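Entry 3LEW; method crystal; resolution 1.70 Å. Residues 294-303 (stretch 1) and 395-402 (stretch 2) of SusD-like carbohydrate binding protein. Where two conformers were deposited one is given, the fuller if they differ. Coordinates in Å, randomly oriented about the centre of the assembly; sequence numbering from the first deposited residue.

Stretch 1, residues 294-303: DLFEDGDYRK
Stretch 2, residues 395-402: WLERRKEL

Residues 395-401 form part of a helix that begins earlier in the chain; L402 is the first residue to leave helical phi/psi. The last turns are closed by the backbone bonds E401 N to E397 O (2.8 Å) and L402 N to R398 O (2.9 Å). Against it lies an irregular segment, 294-303, with a type II turn from E297 to D300 and helical phi/psi at 301-303. In the turn, D300 N bonds to E297 O at 3.0 Å, and G299 adopts phi/psi of 104/-23, where a CB would be jammed against the preceding carbonyl. The CA atoms of L295 and K400 are 7.4 Å apart and those of R302 and E401 8.2 Å. Together the stretches bury 412 Å².

K400 covers the most surface. Its CA-to-CB bond points toward the loop, and the chain (m, t, p, t) combines an apolar stem with a charged tip. CE lies over one face of the buried F296 ring (chi1 m, chi2 82°), 4.0 Å from the ring centroid, in a CH-pi contact, and is 3.4 Å from L295 O. NZ makes a salt bridge with E397 OE1 at 2.9 Å within the helix and reaches the loop through two waters, both of which accept from it. The first, 2.7 Å from NZ, also bonds to L295 O (2.9 Å) and E297 OE2 (2.8 Å). The second, 2.8 Å from NZ, accepts from E297 N (3.0 Å) and donates to E297 OE1 (2.7 Å) and D300 OD2 (2.6 Å). Water thus links the lysine to carboxylates too distant for direct bonding: K400 NZ is 4.3 Å from E297 OE1, and K400 NZ is likewise 4.3 Å from D300 OD2.

R302, also directed toward the other stretch, is the main direct polar link. Its rotamer (m, t, m, chi4 176°) places the guanidinium where NH1 and NH2 both donate to E397 OE2, at 2.8 and 2.7 Å, near the guanidinium plane; NH1 also donates to E401 OE1 at 2.9 Å. The two glutamates, one turn apart and both t, p, bring their ends to the same arginine. D300 (chi1 t) steadies it from within the loop: OD1 accepts from R302 NE and R302 N, both at 2.9 Å, and OD2 from R302 NH2 at 2.8 Å. These carboxylates offset the positive charge where R302 NH2 and K400 NZ approach to 3.9 Å. K400 CB packs over one guanidinium face.

L295 (m, t) supplies the apolar margin. It points toward the helix, with CD1 4.1 Å from L396 CD2 and over one face of the R399 guanidinium, 4.0 Å from NH2.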

# COMPACT_ATOMS: atom_id res chain seq x y z
N ASP A 294 1.04 22.33 2.26
CA ASP A 294 0.84 23.32 1.20
C ASP A 294 0.23 22.79 -0.10
O ASP A 294 -0.13 23.60 -0.98
CB ASP A 294 2.19 23.99 0.88
CG ASP A 294 2.71 24.81 2.03
OD1 ASP A 294 1.87 25.27 2.85
OD2 ASP A 294 3.96 25.02 2.09
N LEU A 295 0.14 21.48 -0.26
CA LEU A 295 -0.55 20.90 -1.39
C LEU A 295 -2.06 21.01 -1.31
O LEU A 295 -2.73 20.74 -2.32
CB LEU A 295 -0.17 19.43 -1.57
CG LEU A 295 1.32 19.09 -1.76
CD1 LEU A 295 1.54 17.57 -1.97
CD2 LEU A 295 1.89 19.90 -2.93
N PHE A 296 -2.60 21.40 -0.14
CA PHE A 296 -4.02 21.48 0.12
C PHE A 296 -4.50 22.92 0.09
O PHE A 296 -3.83 23.82 0.59
CB PHE A 296 -4.39 20.87 1.49
CG PHE A 296 -4.04 19.41 1.61
CD1 PHE A 296 -2.75 19.00 1.92
CD2 PHE A 296 -5.01 18.44 1.40
CE1 PHE A 296 -2.43 17.63 1.97
CE2 PHE A 296 -4.70 17.11 1.49
CZ PHE A 296 -3.42 16.70 1.80
N GLU A 297 -5.68 23.13 -0.50
CA GLU A 297 -6.34 24.43 -0.42
C GLU A 297 -7.07 24.61 0.91
O GLU A 297 -7.67 23.69 1.45
CB GLU A 297 -7.34 24.61 -1.58
CG GLU A 297 -6.76 24.62 -2.97
CD GLU A 297 -6.73 23.23 -3.60
OE1 GLU A 297 -7.61 22.42 -3.29
OE2 GLU A 297 -5.82 22.95 -4.41
N ASP A 298 -7.08 25.82 1.43
CA ASP A 298 -7.90 26.14 2.59
C ASP A 298 -9.36 25.81 2.26
O ASP A 298 -9.84 26.11 1.16
CB ASP A 298 -7.80 27.63 2.94
CG ASP A 298 -6.46 28.03 3.54
OD1 ASP A 298 -5.63 27.15 3.88
OD2 ASP A 298 -6.29 29.27 3.69
N GLY A 299 -10.06 25.18 3.20
CA GLY A 299 -11.40 24.65 2.95
C GLY A 299 -11.41 23.13 2.79
O GLY A 299 -12.44 22.49 3.02
N ASP A 300 -10.28 22.54 2.42
CA ASP A 300 -10.16 21.08 2.32
C ASP A 300 -9.97 20.59 3.73
O ASP A 300 -9.03 21.00 4.38
CB ASP A 300 -8.94 20.76 1.47
CG ASP A 300 -8.74 19.28 1.21
OD1 ASP A 300 -9.00 18.39 2.09
OD2 ASP A 300 -8.20 19.01 0.11
N TYR A 301 -10.87 19.75 4.22
CA TYR A 301 -10.80 19.35 5.61
C TYR A 301 -9.61 18.48 5.95
O TYR A 301 -9.26 18.35 7.12
CB TYR A 301 -12.10 18.73 6.10
CG TYR A 301 -12.59 17.46 5.43
CD1 TYR A 301 -11.94 16.24 5.57
CD2 TYR A 301 -13.79 17.47 4.71
CE1 TYR A 301 -12.47 15.07 4.96
CE2 TYR A 301 -14.32 16.32 4.13
CZ TYR A 301 -13.64 15.12 4.25
OH TYR A 301 -14.22 13.99 3.69
N ARG A 302 -8.95 17.90 4.94
CA ARG A 302 -7.74 17.13 5.18
C ARG A 302 -6.58 18.03 5.68
O ARG A 302 -5.69 17.55 6.43
CB ARG A 302 -7.34 16.31 3.95
CG ARG A 302 -8.44 15.33 3.50
CD ARG A 302 -8.15 14.71 2.14
NE ARG A 302 -8.17 15.75 1.09
CZ ARG A 302 -7.87 15.52 -0.19
NH1 ARG A 302 -7.63 14.27 -0.61
NH2 ARG A 302 -7.88 16.51 -1.07
N LYS A 303 -6.61 19.29 5.27
CA LYS A 303 -5.55 20.24 5.59
C LYS A 303 -5.55 20.52 7.10
O LYS A 303 -4.49 20.70 7.70
CB LYS A 303 -5.73 21.53 4.80
CG LYS A 303 -4.53 22.45 4.84
CD LYS A 303 -4.76 23.72 4.04
CE LYS A 303 -3.43 24.41 3.73
NZ LYS A 303 -3.62 25.59 2.84
N TRP A 395 -1.89 12.37 -9.92
CA TRP A 395 -0.82 11.84 -9.06
C TRP A 395 -0.70 12.65 -7.75
O TRP A 395 -0.41 12.07 -6.68
CB TRP A 395 0.51 11.84 -9.80
CG TRP A 395 0.54 10.91 -11.00
CD1 TRP A 395 -0.25 9.82 -11.24
CD2 TRP A 395 1.45 10.98 -12.09
NE1 TRP A 395 0.11 9.22 -12.43
CE2 TRP A 395 1.13 9.94 -12.98
CE3 TRP A 395 2.47 11.88 -12.44
CZ2 TRP A 395 1.85 9.72 -14.17
CZ3 TRP A 395 3.17 11.67 -13.64
CH2 TRP A 395 2.85 10.59 -14.48
N LEU A 396 -0.87 13.97 -7.82
CA LEU A 396 -0.82 14.81 -6.62
C LEU A 396 -1.99 14.48 -5.71
O LEU A 396 -1.83 14.35 -4.50
CB LEU A 396 -0.79 16.30 -6.94
CG LEU A 396 0.60 16.83 -7.28
CD1 LEU A 396 0.49 18.12 -8.07
CD2 LEU A 396 1.42 17.02 -6.02
N GLU A 397 -3.17 14.35 -6.29
CA GLU A 397 -4.36 13.99 -5.48
C GLU A 397 -4.21 12.59 -4.86
O GLU A 397 -4.69 12.37 -3.74
CB GLU A 397 -5.66 14.16 -6.30
CG GLU A 397 -6.92 14.22 -5.47
CD GLU A 397 -6.95 15.35 -4.46
OE1 GLU A 397 -6.60 16.51 -4.79
OE2 GLU A 397 -7.27 15.04 -3.30
N ARG A 398 -3.56 11.63 -5.54
CA ARG A 398 -3.22 10.36 -4.89
C ARG A 398 -2.36 10.56 -3.62
O ARG A 398 -2.62 9.93 -2.62
CB ARG A 398 -2.45 9.42 -5.84
CG ARG A 398 -3.30 8.89 -6.98
CD ARG A 398 -2.46 8.03 -7.96
NE ARG A 398 -1.91 6.87 -7.31
CZ ARG A 398 -2.50 5.68 -7.17
NH1 ARG A 398 -3.68 5.43 -7.68
NH2 ARG A 398 -1.88 4.72 -6.48
N ARG A 399 -1.32 11.39 -3.70
CA ARG A 399 -0.46 11.66 -2.55
C ARG A 399 -1.25 12.29 -1.42
O ARG A 399 -1.02 11.98 -0.25
CB ARG A 399 0.70 12.58 -2.96
CG ARG A 399 1.72 11.82 -3.87
CD ARG A 399 2.64 12.80 -4.55
NE ARG A 399 3.38 13.60 -3.59
CZ ARG A 399 4.08 14.69 -3.93
NH1 ARG A 399 4.12 15.10 -5.19
NH2 ARG A 399 4.75 15.38 -3.02
N LYS A 400 -2.17 13.16 -1.79
CA LYS A 400 -2.97 13.91 -0.80
C LYS A 400 -4.00 13.00 -0.13
O LYS A 400 -4.12 13.01 1.08
CB LYS A 400 -3.66 15.08 -1.47
CG LYS A 400 -2.73 16.20 -1.91
CD LYS A 400 -3.44 17.14 -2.88
CE LYS A 400 -4.60 17.92 -2.19
NZ LYS A 400 -5.45 18.65 -3.21
N GLU A 401 -4.71 12.23 -0.92
CA GLU A 401 -5.82 11.39 -0.41
C GLU A 401 -5.34 10.10 0.24
O GLU A 401 -6.00 9.61 1.17
CB GLU A 401 -6.80 11.09 -1.55
CG GLU A 401 -7.97 10.10 -1.23
CD GLU A 401 -8.96 10.60 -0.19
OE1 GLU A 401 -8.95 11.81 0.14
OE2 GLU A 401 -9.77 9.78 0.30
N LEU A 402 -4.26 9.52 -0.30
CA LEU A 402 -3.77 8.19 0.11
C LEU A 402 -2.53 8.23 1.03
O LEU A 402 -1.88 7.20 1.24
CB LEU A 402 -3.49 7.31 -1.11
CG LEU A 402 -4.69 7.14 -2.04
CD1 LEU A 402 -4.27 6.41 -3.35
CD2 LEU A 402 -5.87 6.41 -1.37
O HOH W 1 -4.31 20.60 -4.75
O HOH W 2 -6.81 20.51 -1.57